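Local coordinates for phenylacetic acid degradation-related protein (PDB 2QWZ), which is a putative thioesterase that probably hydrolyses acyl-CoA thioesters, as many hotdog-fold members of its superfamily do, although its natural substrate is not established, at residues G42-D47 / M76-D81; I54-N59 / A80-Y85; I135-E140 / P145-T150. All blocks are in the same frame, centred on the assembly; numbering follows the deposited sequence.

Contact 1 (G42-D47 / M76-D81); sequences GEFSID and MFALAD
Phe44, on a strand at one edge of the sheet within this chain, faces Leu79 on the central helix, and their CA atoms, 7.6 Å apart, are the nearest CA pair of the two segments. No hydrogen bond links the segments; the contact is apolar, an edge strand of the hotdog sheet packing on its central helix through one aromatic ring. With CG anti to its own carbonyl carbon (chi1 -65°), the Phe44 ring reaches across to the helix surface. Its far end rests on two consecutive helix residues: CZ of Phe44 lies 3.7 Å from CB of Ala78, while CE1 of Phe44 is 3.7 Å from CA of Leu79 and 3.8 Å from the CD1 methyl of that leucine. The small Ala78 lets the ring come close to the helix backbone, and the branched Leu79 packs a methyl beside it. Just before the strand, CG of Glu43 lies 3.9 Å above the ring plane of Phe44, over its centre, so the aliphatic part of an acidic residue covers one face. That carboxylate makes a salt bridge to Arg63. Around this contact, Leu58 of strand 53-58 also touches Phe44, Leu79 packs on Met56 and on Leu117 of strand 117-126, and Ala78 meets Pro74 of a second subunit.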
ATOM      1  N   GLY A  42      28.690  -1.443  -8.136  1.00 52.66           N
ATOM      2  CA  GLY A  42      28.600  -0.575  -9.297  1.00 48.35           C
ATOM      3  C   GLY A  42      27.330   0.247  -9.354  1.00 45.70           C
ATOM      4  O   GLY A  42      27.318   1.329  -9.949  1.00 46.57           O
ATOM      5  N   GLU A  43      26.243  -0.248  -8.771  1.00 40.12           N
ATOM      6  CA  GLU A  43      24.966   0.477  -8.865  1.00 36.99           C
ATOM      7  C   GLU A  43      24.588   1.141  -7.553  1.00 33.03           C
ATOM      8  O   GLU A  43      24.212   2.307  -7.548  1.00 30.07           O
ATOM      9  CB  GLU A  43      23.821  -0.440  -9.297  1.00 36.81           C
ATOM     10  CG  GLU A  43      22.529   0.341  -9.492  1.00 34.86           C
ATOM     11  CD  GLU A  43      21.362  -0.497  -9.936  1.00 41.85           C
ATOM     12  OE1 GLU A  43      21.462  -1.743  -9.893  1.00 41.78           O
ATOM     13  OE2 GLU A  43      20.324   0.105 -10.307  1.00 38.78           O
ATOM     14  N   PHE A  44      24.672   0.374  -6.464  1.00 28.23           N
ATOM     15  CA  PHE A  44      24.279   0.815  -5.110  1.00 31.74           C
ATOM     16  C   PHE A  44      25.457   0.913  -4.137  1.00 32.13           C
ATOM     17  O   PHE A  44      26.227  -0.031  -4.018  1.00 30.97           O
ATOM     18  CB  PHE A  44      23.204  -0.126  -4.540  1.00 28.15           C
ATOM     19  CG  PHE A  44      21.896  -0.073  -5.315  1.00 30.75           C
ATOM     20  CD1 PHE A  44      21.187   1.121  -5.425  1.00 35.35           C
ATOM     21  CD2 PHE A  44      21.406  -1.176  -5.958  1.00 30.76           C
ATOM     22  CE1 PHE A  44      20.006   1.182  -6.138  1.00 34.40           C
ATOM     23  CE2 PHE A  44      20.237  -1.123  -6.660  1.00 26.02           C
ATOM     24  CZ  PHE A  44      19.537   0.057  -6.767  1.00 33.26           C
ATOM     25  N   SER A  45      25.593   2.064  -3.465  1.00 30.98           N
ATOM     26  CA  SER A  45      26.591   2.246  -2.407  1.00 29.28           C
ATOM     27  C   SER A  45      26.010   2.975  -1.186  1.00 28.48           C
ATOM     28  O   SER A  45      25.126   3.807  -1.321  1.00 34.42           O
ATOM     29  CB  SER A  45      27.835   2.964  -2.945  1.00 28.54           C
ATOM     30  OG  SER A  45      27.529   4.284  -3.431  1.00 30.45           O
ATOM     31  N   ILE A  46      26.531   2.679  -0.002  1.00 28.68           N
ATOM     32  CA  ILE A  46      26.090   3.313   1.240  1.00 28.58           C
ATOM     33  C   ILE A  46      26.783   4.661   1.439  1.00 31.20           C
ATOM     34  O   ILE A  46      27.990   4.715   1.609  1.00 32.51           O
ATOM     35  CB  ILE A  46      26.392   2.400   2.470  1.00 30.05           C
ATOM     36  CG1 ILE A  46      25.920   0.966   2.235  1.00 27.95           C
ATOM     37  CG2 ILE A  46      25.779   2.963   3.765  1.00 31.33           C
ATOM     38  CD1 ILE A  46      26.144   0.047   3.422  1.00 29.89           C
ATOM     39  N   ASP A  47      26.041   5.764   1.422  1.00 30.65           N
ATOM     40  CA  ASP A  47      26.600   7.020   1.906  1.00 28.71           C
ATOM     41  C   ASP A  47      26.753   7.162   3.418  1.00 28.48           C
ATOM     42  O   ASP A  47      27.717   7.756   3.887  1.00 28.35           O
ATOM     43  CB  ASP A  47      25.776   8.228   1.408  1.00 30.18           C
ATOM     44  CG  ASP A  47      25.904   8.439  -0.051  1.00 27.26           C
ATOM     45  OD1 ASP A  47      26.705   7.734  -0.680  1.00 33.69           O
ATOM     46  OD2 ASP A  47      25.201   9.318  -0.578  1.00 36.12           O
HETATM   47  N   MSE A  76      13.908   2.630  -8.885  1.00 27.98           N
HETATM   48  CA  MSE A  76      13.447   3.226  -7.609  1.00 29.72           C
HETATM   49  C   MSE A  76      12.987   2.171  -6.607  1.00 27.54           C
HETATM   50  O   MSE A  76      13.321   2.236  -5.447  1.00 29.13           O
HETATM   51  CB  MSE A  76      12.359   4.267  -7.850  1.00 24.56           C
HETATM   52  CG  MSE A  76      12.915   5.471  -8.537  1.00 28.52           C
HETATM   53 SE   MSE A  76      11.671   6.954  -8.652  0.75 34.55          SE
HETATM   54  CE  MSE A  76      10.887   6.481 -10.337  1.00 22.03           C
ATOM     55  N   PHE A  77      12.227   1.200  -7.066  1.00 29.23           N
ATOM     56  CA  PHE A  77      11.874   0.063  -6.245  1.00 26.32           C
ATOM     57  C   PHE A  77      13.117  -0.601  -5.666  1.00 26.29           C
ATOM     58  O   PHE A  77      13.181  -0.890  -4.468  1.00 26.06           O
ATOM     59  CB  PHE A  77      11.073  -0.965  -7.050  1.00 28.50           C
ATOM     60  CG  PHE A  77      10.750  -2.189  -6.247  1.00 20.72           C
ATOM     61  CD1 PHE A  77      11.670  -3.198  -6.106  1.00 27.44           C
ATOM     62  CD2 PHE A  77       9.573  -2.268  -5.539  1.00 23.34           C
ATOM     63  CE1 PHE A  77      11.394  -4.280  -5.302  1.00 28.35           C
ATOM     64  CE2 PHE A  77       9.293  -3.353  -4.751  1.00 33.22           C
ATOM     65  CZ  PHE A  77      10.202  -4.343  -4.621  1.00 27.41           C
ATOM     66  N   ALA A  78      14.089  -0.843  -6.558  1.00 27.68           N
ATOM     67  CA  ALA A  78      15.393  -1.430  -6.255  1.00 25.17           C
ATOM     68  C   ALA A  78      16.123  -0.654  -5.175  1.00 26.68           C
ATOM     69  O   ALA A  78      16.600  -1.252  -4.224  1.00 26.49           O
ATOM     70  CB  ALA A  78      16.256  -1.522  -7.543  1.00 21.80           C
ATOM     71  N   LEU A  79      16.164   0.680  -5.300  1.00 24.19           N
ATOM     72  CA  LEU A  79      16.789   1.544  -4.314  1.00 23.78           C
ATOM     73  C   LEU A  79      16.097   1.480  -2.962  1.00 25.63           C
ATOM     74  O   LEU A  79      16.753   1.314  -1.922  1.00 33.35           O
ATOM     75  CB  LEU A  79      16.777   3.002  -4.810  1.00 26.24           C
ATOM     76  CG  LEU A  79      17.394   4.018  -3.841  1.00 29.55           C
ATOM     77  CD1 LEU A  79      18.814   3.594  -3.475  1.00 21.28           C
ATOM     78  CD2 LEU A  79      17.400   5.424  -4.418  1.00 20.83           C
ATOM     79  N   ALA A  80      14.760   1.587  -2.978  1.00 22.96           N
ATOM     80  CA  ALA A  80      13.975   1.608  -1.781  1.00 19.08           C
ATOM     81  C   ALA A  80      14.200   0.267  -1.048  1.00 21.35           C
ATOM     82  O   ALA A  80      14.423   0.250   0.147  1.00 22.80           O
ATOM     83  CB  ALA A  80      12.494   1.810  -2.098  1.00 14.88           C
ATOM     84  N   ASP A  81      14.123  -0.830  -1.774  1.00 23.80           N
ATOM     85  CA  ASP A  81      14.251  -2.202  -1.174  1.00 23.78           C
ATOM     86  C   ASP A  81      15.650  -2.530  -0.702  1.00 27.49           C
ATOM     87  O   ASP A  81      15.808  -3.101   0.354  1.00 36.21           O
ATOM     88  CB  ASP A  81      13.740  -3.224  -2.210  1.00 25.03           C
ATOM     89  CG  ASP A  81      13.821  -4.700  -1.737  1.00 32.19           C
ATOM     90  OD1 ASP A  81      13.865  -5.032  -0.538  1.00 35.18           O
ATOM     91  OD2 ASP A  81      13.835  -5.532  -2.633  1.00 32.41           O
TER

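Contact 2 (I54-N59 / A80-Y85); sequences ITMRLN and ADVSVY
Met56, present as selenomethionine, leaves its strand with CG anti to the backbone N, then bends at chi2 (91°) and chi3 (56°), which sets its terminal methyl CE against the helix backbone at Val82 and Ser83. This is the central packing of the hotdog fold, in which a curved antiparallel sheet wraps round one long helix, here 73-92. Strand 54-58 and helix segment 80-85 run roughly antiparallel, at 144° between their directions, with their axes 8.5 Å apart at the closest. That spacing is bridged by one layer of side chains from alternate strand residues: Ile54 and Met56 turn to the helix, whereas Thr55 and Arg57 turn to the other face of the sheet. The flexible, unbranched Met56 suits a place where the chain must follow the helix surface. Its CE lies 3.7 Å from the carbonyl O of Val82 and 3.8 Å from CA of Ser83, and higher up its CG meets CG1 of Val82 at 4.0 Å, the two side chains crossing at about a right angle. Ser83 is small enough to let the strand come near, its CA being 5.9 Å from that of Met56. Its hydroxyl is buried against hydrocarbon, OG being 3.3 Å from CB of Met56, but it is not left without a polar partner: it hydrogen-bonds back to the carbonyl O of Leu79, one turn earlier in the helix. Val82 also touches Phe44 of the neighbouring edge strand, and Ser83 packs on Ala121 of strand 117-126. Two residues before Met56, Ile54, beta-branched as befits a strand, reaches the same serine, its CG2 methyl lying 3.4 Å from the carbonyl O of Ser83.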
ATOM      1  N   ILE A  54      19.724   4.808   7.180  1.00 31.56           N
ATOM      2  CA  ILE A  54      20.774   4.598   6.201  1.00 27.41           C
ATOM      3  C   ILE A  54      20.512   5.529   5.035  1.00 24.86           C
ATOM      4  O   ILE A  54      19.373   5.738   4.727  1.00 22.35           O
ATOM      5  CB  ILE A  54      20.751   3.174   5.711  1.00 23.02           C
ATOM      6  CG1 ILE A  54      22.015   2.851   4.911  1.00 26.66           C
ATOM      7  CG2 ILE A  54      19.473   2.863   4.935  1.00 17.94           C
ATOM      8  CD1 ILE A  54      22.218   1.333   4.664  1.00 19.58           C
ATOM      9  N   THR A  55      21.568   6.038   4.409  1.00 26.29           N
ATOM     10  CA  THR A  55      21.503   6.719   3.094  1.00 27.65           C
ATOM     11  C   THR A  55      22.206   5.898   2.038  1.00 27.12           C
ATOM     12  O   THR A  55      23.405   5.654   2.135  1.00 28.53           O
ATOM     13  CB  THR A  55      22.120   8.100   3.140  1.00 28.75           C
ATOM     14  OG1 THR A  55      21.506   8.791   4.205  1.00 29.77           O
ATOM     15  CG2 THR A  55      21.882   8.885   1.833  1.00 24.50           C
HETATM   16  N   MSE A  56      21.438   5.401   1.068  1.00 25.81           N
HETATM   17  CA  MSE A  56      21.984   4.620  -0.024  1.00 25.14           C
HETATM   18  C   MSE A  56      21.954   5.426  -1.313  1.00 27.86           C
HETATM   19  O   MSE A  56      21.009   6.191  -1.522  1.00 24.30           O
HETATM   20  CB  MSE A  56      21.153   3.381  -0.194  1.00 28.55           C
HETATM   21  CG  MSE A  56      21.707   2.388  -1.140  1.00 32.81           C
HETATM   22 SE   MSE A  56      22.871   1.047  -0.369  0.75 41.73          SE
HETATM   23  CE  MSE A  56      21.831   0.217   1.034  1.00 22.26           C
ATOM     24  N   ARG A  57      22.980   5.222  -2.150  1.00 29.15           N
ATOM     25  CA  ARG A  57      23.163   5.911  -3.430  1.00 32.10           C
ATOM     26  C   ARG A  57      22.944   4.926  -4.560  1.00 30.66           C
ATOM     27  O   ARG A  57      23.447   3.785  -4.510  1.00 26.55           O
ATOM     28  CB  ARG A  57      24.586   6.460  -3.540  1.00 32.02           C
ATOM     29  CG  ARG A  57      24.849   7.332  -4.779  1.00 34.58           C
ATOM     30  CD  ARG A  57      26.272   7.893  -4.756  1.00 31.15           C
ATOM     31  NE  ARG A  57      26.370   8.899  -3.719  1.00 29.78           N
ATOM     32  CZ  ARG A  57      26.123  10.183  -3.910  1.00 30.88           C
ATOM     33  NH1 ARG A  57      25.807  10.643  -5.114  1.00 24.50           N
ATOM     34  NH2 ARG A  57      26.170  10.997  -2.883  1.00 32.74           N
ATOM     35  N   LEU A  58      22.163   5.360  -5.549  1.00 26.70           N
ATOM     36  CA  LEU A  58      22.110   4.698  -6.842  1.00 27.97           C
ATOM     37  C   LEU A  58      22.945   5.547  -7.783  1.00 29.11           C
ATOM     38  O   LEU A  58      22.601   6.717  -8.074  1.00 25.25           O
ATOM     39  CB  LEU A  58      20.670   4.586  -7.366  1.00 29.52           C
ATOM     40  CG  LEU A  58      20.295   3.877  -8.676  1.00 28.87           C
ATOM     41  CD1 LEU A  58      18.748   3.673  -8.722  1.00 30.26           C
ATOM     42  CD2 LEU A  58      20.730   4.630  -9.898  1.00 33.25           C
ATOM     43  N   ASN A  59      24.030   4.952  -8.265  1.00 30.53           N
ATOM     44  CA  ASN A  59      24.902   5.580  -9.270  1.00 32.62           C
ATOM     45  C   ASN A  59      24.220   5.611 -10.630  1.00 32.21           C
ATOM     46  O   ASN A  59      24.178   4.606 -11.313  1.00 34.89           O
ATOM     47  CB  ASN A  59      26.218   4.785  -9.341  1.00 35.60           C
ATOM     48  CG  ASN A  59      27.186   5.294 -10.409  1.00 37.87           C
ATOM     49  OD1 ASN A  59      27.039   6.390 -10.963  1.00 46.66           O
ATOM     50  ND2 ASN A  59      28.211   4.490 -10.676  1.00 43.94           N
ATOM     51  N   ALA A  80      14.760   1.587  -2.978  1.00 22.96           N
ATOM     52  CA  ALA A  80      13.975   1.608  -1.781  1.00 19.08           C
ATOM     53  C   ALA A  80      14.200   0.267  -1.048  1.00 21.35           C
ATOM     54  O   ALA A  80      14.423   0.250   0.147  1.00 22.80           O
ATOM     55  CB  ALA A  80      12.494   1.810  -2.098  1.00 14.88           C
ATOM     56  N   ASP A  81      14.123  -0.830  -1.774  1.00 23.80           N
ATOM     57  CA  ASP A  81      14.251  -2.202  -1.174  1.00 23.78           C
ATOM     58  C   ASP A  81      15.650  -2.530  -0.702  1.00 27.49           C
ATOM     59  O   ASP A  81      15.808  -3.101   0.354  1.00 36.21           O
ATOM     60  CB  ASP A  81      13.740  -3.224  -2.210  1.00 25.03           C
ATOM     61  CG  ASP A  81      13.821  -4.700  -1.737  1.00 32.19           C
ATOM     62  OD1 ASP A  81      13.865  -5.032  -0.538  1.00 35.18           O
ATOM     63  OD2 ASP A  81      13.835  -5.532  -2.633  1.00 32.41           O
ATOM     64  N   VAL A  82      16.686  -2.184  -1.464  1.00 31.39           N
ATOM     65  CA  VAL A  82      18.058  -2.405  -0.995  1.00 29.99           C
ATOM     66  C   VAL A  82      18.379  -1.613   0.279  1.00 28.43           C
ATOM     67  O   VAL A  82      19.014  -2.157   1.195  1.00 28.22           O
ATOM     68  CB  VAL A  82      19.173  -2.199  -2.132  1.00 28.99           C
ATOM     69  CG1 VAL A  82      19.490  -0.721  -2.395  1.00 24.48           C
ATOM     70  CG2 VAL A  82      20.470  -2.995  -1.778  1.00 28.70           C
ATOM     71  N   SER A  83      17.918  -0.361   0.354  1.00 23.85           N
ATOM     72  CA  SER A  83      18.107   0.475   1.510  1.00 22.59           C
ATOM     73  C   SER A  83      17.544  -0.095   2.807  1.00 25.76           C
ATOM     74  O   SER A  83      18.207  -0.068   3.831  1.00 24.85           O
ATOM     75  CB  SER A  83      17.448   1.847   1.275  1.00 26.44           C
ATOM     76  OG  SER A  83      18.004   2.480   0.126  1.00 20.91           O
ATOM     77  N   VAL A  84      16.292  -0.531   2.805  1.00 27.07           N
ATOM     78  CA  VAL A  84      15.683  -1.003   4.040  1.00 23.48           C
ATOM     79  C   VAL A  84      16.231  -2.382   4.375  1.00 29.64           C
ATOM     80  O   VAL A  84      16.477  -2.668   5.533  1.00 30.04           O
ATOM     81  CB  VAL A  84      14.144  -0.964   3.993  1.00 26.78           C
ATOM     82  CG1 VAL A  84      13.599  -1.320   5.274  1.00 19.80           C
ATOM     83  CG2 VAL A  84      13.650   0.481   3.640  1.00 11.25           C
ATOM     84  N   TYR A  85      16.454  -3.198   3.362  1.00 28.51           N
ATOM     85  CA  TYR A  85      17.032  -4.509   3.561  1.00 31.90           C
ATOM     86  C   TYR A  85      18.395  -4.402   4.239  1.00 31.07           C
ATOM     87  O   TYR A  85      18.675  -5.120   5.177  1.00 29.64           O
ATOM     88  CB  TYR A  85      17.194  -5.222   2.222  1.00 31.45           C
ATOM     89  CG  TYR A  85      17.852  -6.578   2.381  1.00 37.43           C
ATOM     90  CD1 TYR A  85      17.122  -7.668   2.788  1.00 28.55           C
ATOM     91  CD2 TYR A  85      19.224  -6.747   2.147  1.00 38.12           C
ATOM     92  CE1 TYR A  85      17.735  -8.935   2.960  1.00 44.25           C
ATOM     93  CE2 TYR A  85      19.840  -7.977   2.313  1.00 45.00           C
ATOM     94  CZ  TYR A  85      19.096  -9.070   2.713  1.00 38.81           C
ATOM     95  OH  TYR A  85      19.738 -10.278   2.871  1.00 48.93           O
TER

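Contact 3 (I135-E140 / P145-T150)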
ATOM      1  N   ILE A 135      11.192   5.123   3.628  1.00 21.62           N
ATOM      2  CA  ILE A 135      12.274   5.716   2.848  1.00 20.16           C
ATOM      3  C   ILE A 135      11.726   6.883   1.984  1.00 19.32           C
ATOM      4  O   ILE A 135      10.622   6.789   1.496  1.00 19.73           O
ATOM      5  CB  ILE A 135      12.956   4.651   1.963  1.00 23.09           C
ATOM      6  CG1 ILE A 135      14.157   5.210   1.198  1.00 25.12           C
ATOM      7  CG2 ILE A 135      11.987   3.993   1.046  1.00 22.81           C
ATOM      8  CD1 ILE A 135      15.214   4.167   0.894  1.00 26.26           C
ATOM      9  N   LEU A 136      12.492   7.967   1.890  1.00 22.80           N
ATOM     10  CA  LEU A 136      12.284   9.063   0.906  1.00 24.88           C
ATOM     11  C   LEU A 136      13.420   9.040  -0.124  1.00 22.00           C
ATOM     12  O   LEU A 136      14.598   8.968   0.243  1.00 21.69           O
ATOM     13  CB  LEU A 136      12.277  10.408   1.588  1.00 22.87           C
ATOM     14  CG  LEU A 136      11.066  10.722   2.476  1.00 37.08           C
ATOM     15  CD1 LEU A 136      11.258  12.068   3.098  1.00 29.04           C
ATOM     16  CD2 LEU A 136       9.746  10.697   1.733  1.00 31.48           C
ATOM     17  N   LEU A 137      13.051   9.116  -1.402  1.00 20.26           N
ATOM     18  CA  LEU A 137      13.974   9.120  -2.504  1.00 20.67           C
ATOM     19  C   LEU A 137      14.089  10.565  -3.009  1.00 24.80           C
ATOM     20  O   LEU A 137      13.087  11.254  -3.156  1.00 19.00           O
ATOM     21  CB  LEU A 137      13.454   8.288  -3.653  1.00 23.00           C
ATOM     22  CG  LEU A 137      13.631   6.763  -3.457  1.00 23.82           C
ATOM     23  CD1 LEU A 137      12.982   6.423  -2.229  1.00 26.38           C
ATOM     24  CD2 LEU A 137      12.987   6.068  -4.630  1.00 17.30           C
ATOM     25  N   PHE A 138      15.315  10.948  -3.326  1.00 26.88           N
ATOM     26  CA  PHE A 138      15.657  12.288  -3.711  1.00 28.46           C
ATOM     27  C   PHE A 138      16.527  12.165  -4.943  1.00 30.68           C
ATOM     28  O   PHE A 138      17.328  11.233  -5.044  1.00 29.00           O
ATOM     29  CB  PHE A 138      16.471  12.922  -2.575  1.00 29.87           C
ATOM     30  CG  PHE A 138      15.683  13.176  -1.317  1.00 23.49           C
ATOM     31  CD1 PHE A 138      14.887  14.267  -1.213  1.00 17.14           C
ATOM     32  CD2 PHE A 138      15.672  12.270  -0.293  1.00 23.11           C
ATOM     33  CE1 PHE A 138      14.145  14.537  -0.049  1.00 23.35           C
ATOM     34  CE2 PHE A 138      14.917  12.494   0.859  1.00 24.84           C
ATOM     35  CZ  PHE A 138      14.168  13.641   0.988  1.00 28.02           C
ATOM     36  N   SER A 139      16.377  13.095  -5.881  1.00 28.35           N
ATOM     37  CA  SER A 139      17.470  13.374  -6.792  1.00 29.63           C
ATOM     38  C   SER A 139      18.472  14.216  -6.004  1.00 32.00           C
ATOM     39  O   SER A 139      18.122  15.227  -5.429  1.00 36.44           O
ATOM     40  CB  SER A 139      17.003  14.094  -8.073  1.00 30.63           C
ATOM     41  OG  SER A 139      16.409  13.152  -8.976  1.00 33.10           O
ATOM     42  N   GLU A 140      19.722  13.789  -5.959  1.00 32.51           N
ATOM     43  CA  GLU A 140      20.689  14.415  -5.087  1.00 31.81           C
ATOM     44  C   GLU A 140      20.769  15.915  -5.363  1.00 34.16           C
ATOM     45  O   GLU A 140      20.999  16.303  -6.488  1.00 31.99           O
ATOM     46  CB  GLU A 140      22.034  13.767  -5.299  1.00 32.69           C
ATOM     47  CG  GLU A 140      23.146  14.325  -4.446  1.00 30.73           C
ATOM     48  CD  GLU A 140      24.396  13.454  -4.527  1.00 20.94           C
ATOM     49  OE1 GLU A 140      24.682  12.904  -5.638  1.00 21.31           O
ATOM     50  OE2 GLU A 140      25.144  13.429  -3.527  1.00 21.91           O
ATOM     51  N   PRO A 145      11.284  15.527  -2.376  1.00 34.33           N
ATOM     52  CA  PRO A 145      11.503  14.109  -2.685  1.00 33.53           C
ATOM     53  C   PRO A 145      10.800  13.650  -3.957  1.00 32.32           C
ATOM     54  O   PRO A 145       9.640  13.992  -4.207  1.00 28.83           O
ATOM     55  CB  PRO A 145      10.952  13.361  -1.450  1.00 34.41           C
ATOM     56  CG  PRO A 145      10.085  14.318  -0.729  1.00 33.95           C
ATOM     57  CD  PRO A 145      10.531  15.716  -1.116  1.00 36.27           C
ATOM     58  N   VAL A 146      11.481  12.840  -4.747  1.00 32.84           N
ATOM     59  CA  VAL A 146      10.848  12.335  -5.954  1.00 30.73           C
ATOM     60  C   VAL A 146       9.856  11.210  -5.662  1.00 29.43           C
ATOM     61  O   VAL A 146       8.913  10.997  -6.425  1.00 29.88           O
ATOM     62  CB  VAL A 146      11.879  11.908  -7.002  1.00 28.20           C
ATOM     63  CG1 VAL A 146      12.768  13.081  -7.278  1.00 22.57           C
ATOM     64  CG2 VAL A 146      12.657  10.698  -6.548  1.00 24.89           C
ATOM     65  N   ALA A 147      10.041  10.525  -4.549  1.00 30.14           N
ATOM     66  CA  ALA A 147       9.266   9.315  -4.252  1.00 27.64           C
ATOM     67  C   ALA A 147       9.312   8.995  -2.781  1.00 26.34           C
ATOM     68  O   ALA A 147      10.151   9.509  -2.096  1.00 25.15           O
ATOM     69  CB  ALA A 147       9.789   8.111  -5.057  1.00 26.71           C
ATOM     70  N   ARG A 148       8.377   8.163  -2.295  1.00 26.54           N
ATOM     71  CA  ARG A 148       8.405   7.655  -0.920  1.00 28.16           C
ATOM     72  C   ARG A 148       7.931   6.228  -0.881  1.00 25.19           C
ATOM     73  O   ARG A 148       7.209   5.807  -1.743  1.00 29.79           O
ATOM     74  CB  ARG A 148       7.660   8.558   0.093  1.00 27.72           C
ATOM     75  CG  ARG A 148       6.155   8.556   0.231  1.00 33.75           C
ATOM     76  CD  ARG A 148       5.656   7.935   1.601  1.00 29.52           C
ATOM     77  NE  ARG A 148       5.098   6.662   1.220  1.00 26.83           N
ATOM     78  CZ  ARG A 148       5.252   5.508   1.843  1.00 26.78           C
ATOM     79  NH1 ARG A 148       5.871   5.428   3.001  1.00 24.35           N
ATOM     80  NH2 ARG A 148       4.721   4.444   1.276  1.00 31.74           N
ATOM     81  N   SER A 149       8.413   5.466   0.075  1.00 28.58           N
ATOM     82  CA  SER A 149       8.145   4.022   0.101  1.00 24.35           C
ATOM     83  C   SER A 149       8.151   3.457   1.486  1.00 27.65           C
ATOM     84  O   SER A 149       8.754   4.036   2.354  1.00 28.17           O
ATOM     85  CB  SER A 149       9.208   3.273  -0.725  1.00 24.14           C
ATOM     86  OG  SER A 149       8.975   1.894  -0.763  1.00 28.80           O
ATOM     87  N   THR A 150       7.458   2.317   1.661  1.00 25.00           N
ATOM     88  CA  THR A 150       7.428   1.552   2.869  1.00 27.22           C
ATOM     89  C   THR A 150       7.766   0.138   2.449  1.00 26.57           C
ATOM     90  O   THR A 150       7.243  -0.362   1.445  1.00 28.01           O
ATOM     91  CB  THR A 150       6.030   1.526   3.531  1.00 30.25           C
ATOM     92  OG1 THR A 150       5.562   2.874   3.718  1.00 27.23           O
ATOM     93  CG2 THR A 150       6.085   0.872   4.861  1.00 17.61           C
TER
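The carbonyl O of Leu137 takes two backbone N-H groups, from Val146 N at 2.8 Å and from Ala147 N at 3.4 Å, both weak bonds. Two consecutive residues facing one across an antiparallel pair make a classic beta bulge, here near the turn of the hairpin 130-139/147-154. Beyond it the register is regular: Leu137 N donates almost straight (173°) to Ala147 O at 3.0 Å, and Ile135 and Ser149 exchange both of their N-H...O bonds. The sheet face bearing Ile135, Leu137, Ala147 and Ser149 turns to helix 73-92; small Ala147 leaves room for CD2 of Leu137, 3.8 Å from its CB, while Ser149 OG bonds to Ser104 O of the next strand. At the hairpin end Pro145 makes an off-centre CH-pi contact, its CB 4.2 Å from the centroid of the Phe138 ring. On the face away from the helix, Leu136 CD2 packs 3.4 Å from Arg148 CB, near Pro145. Arg148 NH1 bonds in the guanidinium plane to Thr150 OG1 at 2.7 Å, and its NE pairs with Asp106. Because Arg148 NH1 also lies near Arg148 NH1 of a third subunit, that aspartate may offset the like charges meeting at this interface.

Overall arrangement
Helix 73-92 ties the three contacts together: contacts 1 and 2 use successive turns of it against neighbouring strands, with centres about 4 Å apart, while contact 3 lies across the sheet, about 11 and 10 Å from their centres. Strands 44-49 and 53-58 pair directly, with Ser45 O 2.7 Å from Arg57 N in a backbone hydrogen bond. The helix meets the hairpin of contact 3 where Met76 CB lies 3.7 Å from Leu137 CD2. On the sheet's other face, Arg57 NH1 forms a 2.6 Å salt bridge with Glu140 OE1, joining contacts 2 and 3. A glycerol, probably from crystallisation, lies about 4 Å from the Phe138 side chain in contact 3.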